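Local coordinates for plasmodesmata-located protein 5 (Arabidopsis thaliana, PDB 6GRE) that restricts plasmodesmata permeability during salicylic-acid-triggered immune responses by regulating callose deposition, and is required for systemic acquired resistance, at residues L32-R43 and P72-V83. Numbering follows the deposited sequence. Where two conformers were deposited one is given.
Sequences LSSFVTSTAQTR and PTACSTCVSSAV. With SO4 (sulfate ion), chain L.
F35 meets V79 through its CB, 3.9 Å from V79 CG1, while its ring meets that of F47 with the two planes inclined. The other flat group, the R43 guanidinium, receives sulfate O1 at its edge and in its plane, with NH1 donating at 2.9 Å; R43 NE binds L70 O. A second sulfate oxygen, O4, takes the backbone N-H of R43 almost straight (168°), so the anion, probably from the crystallisation liquor, is held by main chain and side chain together.

T39 makes the largest contact with the other helix, reaching C75, S76 and V79. Its chi1 of 64° sends OG1 back to V36 O, in the carbonyl plane, and puts CG2 tip to tip with V79 CG2 at 3.7 Å. T39 OG1 also lies 2.7 Å from S76 OG, which itself donates to P72 O from above the carbonyl plane. C75 SG touches T39 CB at 3.8 Å and is disulfide-bonded to C66. Farther along, V36 CG1 rests on S80 OG, and L32 CB packs against V83 CG1.

The axes of segments 32-38 and 72-83 run antiparallel (167°), 8.9 Å apart at closest approach, and pair helices 23-38 and 72-90 of the first of two Gnk2-homologous domains in the tandem ectodomain. Both lie on its antiparallel sheet: V79 touches Y64 and C66 of strand 60-66, F35 and V83 reach I105 of strand 103-108, and C78 is disulfide-linked to C103.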
loop_
_atom_site.group_PDB
_atom_site.type_symbol
_atom_site.label_atom_id
_atom_site.label_comp_id
_atom_site.label_asym_id
_atom_site.label_seq_id
_atom_site.Cartn_x
_atom_site.Cartn_y
_atom_site.Cartn_z
ATOM N N LEU A 32 -11.558 11.926 -1.360
ATOM C CA LEU A 32 -10.823 11.354 -2.504
ATOM C C LEU A 32 -10.281 12.450 -3.424
ATOM O O LEU A 32 -9.143 12.353 -3.871
ATOM C CB LEU A 32 -11.725 10.385 -3.262
ATOM C CG LEU A 32 -12.147 9.149 -2.481
ATOM C CD1 LEU A 32 -13.141 8.323 -3.267
ATOM C CD2 LEU A 32 -10.936 8.314 -2.077
ATOM N N SER A 33 -11.062 13.511 -3.664
ATOM C CA SER A 33 -10.610 14.643 -4.473
ATOM C C SER A 33 -9.422 15.331 -3.792
ATOM O O SER A 33 -8.479 15.807 -4.455
ATOM C CB SER A 33 -11.742 15.613 -4.711
ATOM O OG SER A 33 -12.726 15.029 -5.553
ATOM N N SER A 34 -9.465 15.387 -2.464
ATOM C CA SER A 34 -8.394 15.980 -1.667
ATOM C C SER A 34 -7.084 15.194 -1.818
ATOM O O SER A 34 -6.012 15.804 -1.784
ATOM C CB SER A 34 -8.775 16.070 -0.237
ATOM O OG SER A 34 -9.830 17.006 -0.109
ATOM N N PHE A 35 -7.184 13.862 -1.878
ATOM C CA PHE A 35 -6.004 13.009 -2.087
ATOM C C PHE A 35 -5.289 13.459 -3.359
ATOM O O PHE A 35 -4.061 13.666 -3.379
ATOM C CB PHE A 35 -6.362 11.531 -2.276
ATOM C CG PHE A 35 -6.849 10.747 -1.084
ATOM C CD1 PHE A 35 -6.719 11.202 0.214
ATOM C CD2 PHE A 35 -7.436 9.510 -1.294
ATOM C CE1 PHE A 35 -7.132 10.421 1.283
ATOM C CE2 PHE A 35 -7.882 8.747 -0.228
ATOM C CZ PHE A 35 -7.732 9.206 1.053
ATOM N N VAL A 36 -6.053 13.585 -4.441
ATOM C CA VAL A 36 -5.495 13.950 -5.735
ATOM C C VAL A 36 -4.765 15.299 -5.627
ATOM O O VAL A 36 -3.639 15.423 -6.035
ATOM C CB VAL A 36 -6.577 13.994 -6.830
ATOM C CG1 VAL A 36 -6.048 14.661 -8.090
ATOM C CG2 VAL A 36 -7.140 12.623 -7.146
ATOM N N THR A 37 -5.425 16.304 -5.048
ATOM C CA THR A 37 -4.857 17.627 -4.842
ATOM C C THR A 37 -3.522 17.576 -4.094
ATOM O O THR A 37 -2.576 18.276 -4.446
ATOM C CB THR A 37 -5.832 18.492 -4.038
ATOM O OG1 THR A 37 -7.012 18.531 -4.835
ATOM C CG2 THR A 37 -5.318 19.885 -3.756
ATOM N N SER A 38 -3.484 16.779 -3.024
ATOM C CA SER A 38 -2.369 16.711 -2.092
ATOM C C SER A 38 -1.093 16.148 -2.750
ATOM O O SER A 38 0.007 16.446 -2.296
ATOM C CB SER A 38 -2.778 15.895 -0.886
ATOM O OG SER A 38 -1.760 15.869 0.101
ATOM N N THR A 39 -1.236 15.363 -3.819
ATOM C CA THR A 39 -0.089 14.697 -4.455
ATOM C C THR A 39 0.900 15.722 -5.029
ATOM O O THR A 39 2.057 15.387 -5.262
ATOM C CB THR A 39 -0.540 13.739 -5.552
ATOM O OG1 THR A 39 -1.169 14.490 -6.591
ATOM C CG2 THR A 39 -1.495 12.680 -5.055
ATOM N N ALA A 40 0.442 16.966 -5.242
ATOM C CA ALA A 40 1.312 18.037 -5.706
ATOM C C ALA A 40 2.387 18.351 -4.656
ATOM O O ALA A 40 3.481 18.784 -5.008
ATOM C CB ALA A 40 0.492 19.261 -6.041
ATOM N N GLN A 41 2.074 18.141 -3.372
ATOM C CA GLN A 41 2.941 18.549 -2.256
ATOM C C GLN A 41 3.699 17.369 -1.631
ATOM O O GLN A 41 4.811 17.541 -1.141
ATOM C CB GLN A 41 2.120 19.240 -1.165
ATOM C CG GLN A 41 1.410 20.504 -1.635
ATOM C CD GLN A 41 -0.092 20.349 -1.600
ATOM O OE1 GLN A 41 -0.695 20.230 -0.532
ATOM N NE2 GLN A 41 -0.714 20.343 -2.770
ATOM N N THR A 42 3.103 16.174 -1.591
ATOM C CA THR A 42 3.647 15.114 -0.748
ATOM C C THR A 42 3.181 13.743 -1.245
ATOM O O THR A 42 2.127 13.600 -1.863
ATOM C CB THR A 42 3.230 15.320 0.711
ATOM O OG1 THR A 42 3.865 14.321 1.514
ATOM C CG2 THR A 42 1.730 15.262 0.918
ATOM N N ARG A 43 4.012 12.737 -0.972
ATOM C CA ARG A 43 3.718 11.374 -1.392
ATOM C C ARG A 43 2.839 10.640 -0.379
ATOM O O ARG A 43 2.403 9.536 -0.664
ATOM C CB ARG A 43 5.013 10.579 -1.533
ATOM C CG ARG A 43 5.905 11.074 -2.655
ATOM C CD ARG A 43 7.200 10.272 -2.656
ATOM N NE ARG A 43 8.171 10.850 -3.562
ATOM C CZ ARG A 43 9.156 11.654 -3.201
ATOM N NH1 ARG A 43 9.339 11.983 -1.937
ATOM N NH2 ARG A 43 9.963 12.120 -4.130
ATOM N N PRO A 72 6.041 14.138 -8.293
ATOM C CA PRO A 72 4.648 14.526 -8.064
ATOM C C PRO A 72 3.716 14.188 -9.239
ATOM O O PRO A 72 2.567 13.815 -9.017
ATOM C CB PRO A 72 4.717 16.041 -7.812
ATOM C CG PRO A 72 6.150 16.286 -7.394
ATOM C CD PRO A 72 6.962 15.277 -8.177
ATOM N N THR A 73 4.211 14.293 -10.477
ATOM C CA THR A 73 3.387 14.002 -11.663
ATOM C C THR A 73 2.954 12.532 -11.675
ATOM O O THR A 73 1.802 12.218 -11.956
ATOM C CB THR A 73 4.132 14.378 -12.950
ATOM O OG1 THR A 73 4.264 15.796 -12.890
ATOM C CG2 THR A 73 3.408 13.952 -14.209
ATOM N N ALA A 74 3.906 11.633 -11.422
ATOM C CA ALA A 74 3.649 10.199 -11.403
ATOM C C ALA A 74 2.705 9.851 -10.242
ATOM O O ALA A 74 1.850 8.993 -10.386
ATOM C CB ALA A 74 4.955 9.449 -11.279
ATOM N N CYS A 75 2.884 10.529 -9.109
ATOM C CA CYS A 75 2.071 10.302 -7.909
ATOM C C CYS A 75 0.632 10.750 -8.202
ATOM O O CYS A 75 -0.317 10.024 -7.944
ATOM C CB CYS A 75 2.700 11.008 -6.716
ATOM S SG CYS A 75 1.848 10.770 -5.139
ATOM N N SER A 76 0.469 11.939 -8.802
ATOM C CA SER A 76 -0.870 12.414 -9.189
ATOM C C SER A 76 -1.558 11.421 -10.124
ATOM O O SER A 76 -2.717 11.088 -9.910
ATOM C CB SER A 76 -0.800 13.776 -9.833
ATOM O OG SER A 76 -0.013 14.638 -9.039
ATOM N N THR A 77 -0.842 10.948 -11.157
ATOM C CA THR A 77 -1.417 10.042 -12.136
ATOM C C THR A 77 -1.925 8.764 -11.460
ATOM O O THR A 77 -3.021 8.267 -11.744
ATOM C CB THR A 77 -0.412 9.708 -13.241
ATOM O OG1 THR A 77 -0.077 10.953 -13.869
ATOM C CG2 THR A 77 -0.961 8.716 -14.242
ATOM N N CYS A 78 -1.096 8.215 -10.570
ATOM C CA CYS A 78 -1.439 6.978 -9.882
ATOM C C CYS A 78 -2.667 7.185 -8.988
ATOM O O CYS A 78 -3.600 6.405 -9.030
ATOM C CB CYS A 78 -0.259 6.470 -9.065
ATOM S SG CYS A 78 -0.515 4.795 -8.428
ATOM N N VAL A 79 -2.621 8.214 -8.158
ATOM C CA VAL A 79 -3.670 8.433 -7.176
ATOM C C VAL A 79 -4.985 8.762 -7.891
ATOM O O VAL A 79 -6.040 8.284 -7.492
ATOM C CB VAL A 79 -3.258 9.504 -6.157
ATOM C CG1 VAL A 79 -4.421 9.942 -5.281
ATOM C CG2 VAL A 79 -2.113 8.997 -5.303
ATOM N N SER A 80 -4.907 9.552 -8.967
ATOM C CA SER A 80 -6.091 9.849 -9.768
ATOM C C SER A 80 -6.731 8.560 -10.284
ATOM O O SER A 80 -7.953 8.415 -10.225
ATOM C CB SER A 80 -5.752 10.759 -10.910
ATOM O OG SER A 80 -5.408 12.041 -10.428
ATOM N N SER A 81 -5.895 7.645 -10.796
ATOM C CA SER A 81 -6.340 6.384 -11.324
ATOM C C SER A 81 -6.951 5.530 -10.208
ATOM O O SER A 81 -7.970 4.852 -10.401
ATOM C CB SER A 81 -5.221 5.650 -12.032
ATOM O OG SER A 81 -5.660 4.357 -12.406
ATOM N N ALA A 82 -6.314 5.539 -9.033
ATOM C CA ALA A 82 -6.826 4.770 -7.918
ATOM C C ALA A 82 -8.231 5.272 -7.563
ATOM O O ALA A 82 -9.113 4.477 -7.323
ATOM C CB ALA A 82 -5.886 4.856 -6.736
ATOM N N VAL A 83 -8.378 6.594 -7.475
ATOM C CA VAL A 83 -9.664 7.189 -7.113
ATOM C C VAL A 83 -10.718 6.806 -8.168
ATOM O O VAL A 83 -11.863 6.481 -7.823
ATOM C CB VAL A 83 -9.542 8.713 -6.953
ATOM C CG1 VAL A 83 -10.920 9.370 -6.920
ATOM C CG2 VAL A 83 -8.737 9.086 -5.715
HETATM S S SO4 L . 7.207 12.530 1.238
HETATM O O1 SO4 L . 8.189 11.561 0.669
HETATM O O2 SO4 L . 6.214 11.840 2.103
HETATM O O3 SO4 L . 7.938 13.545 2.037
HETATM O O4 SO4 L . 6.527 13.225 0.113
#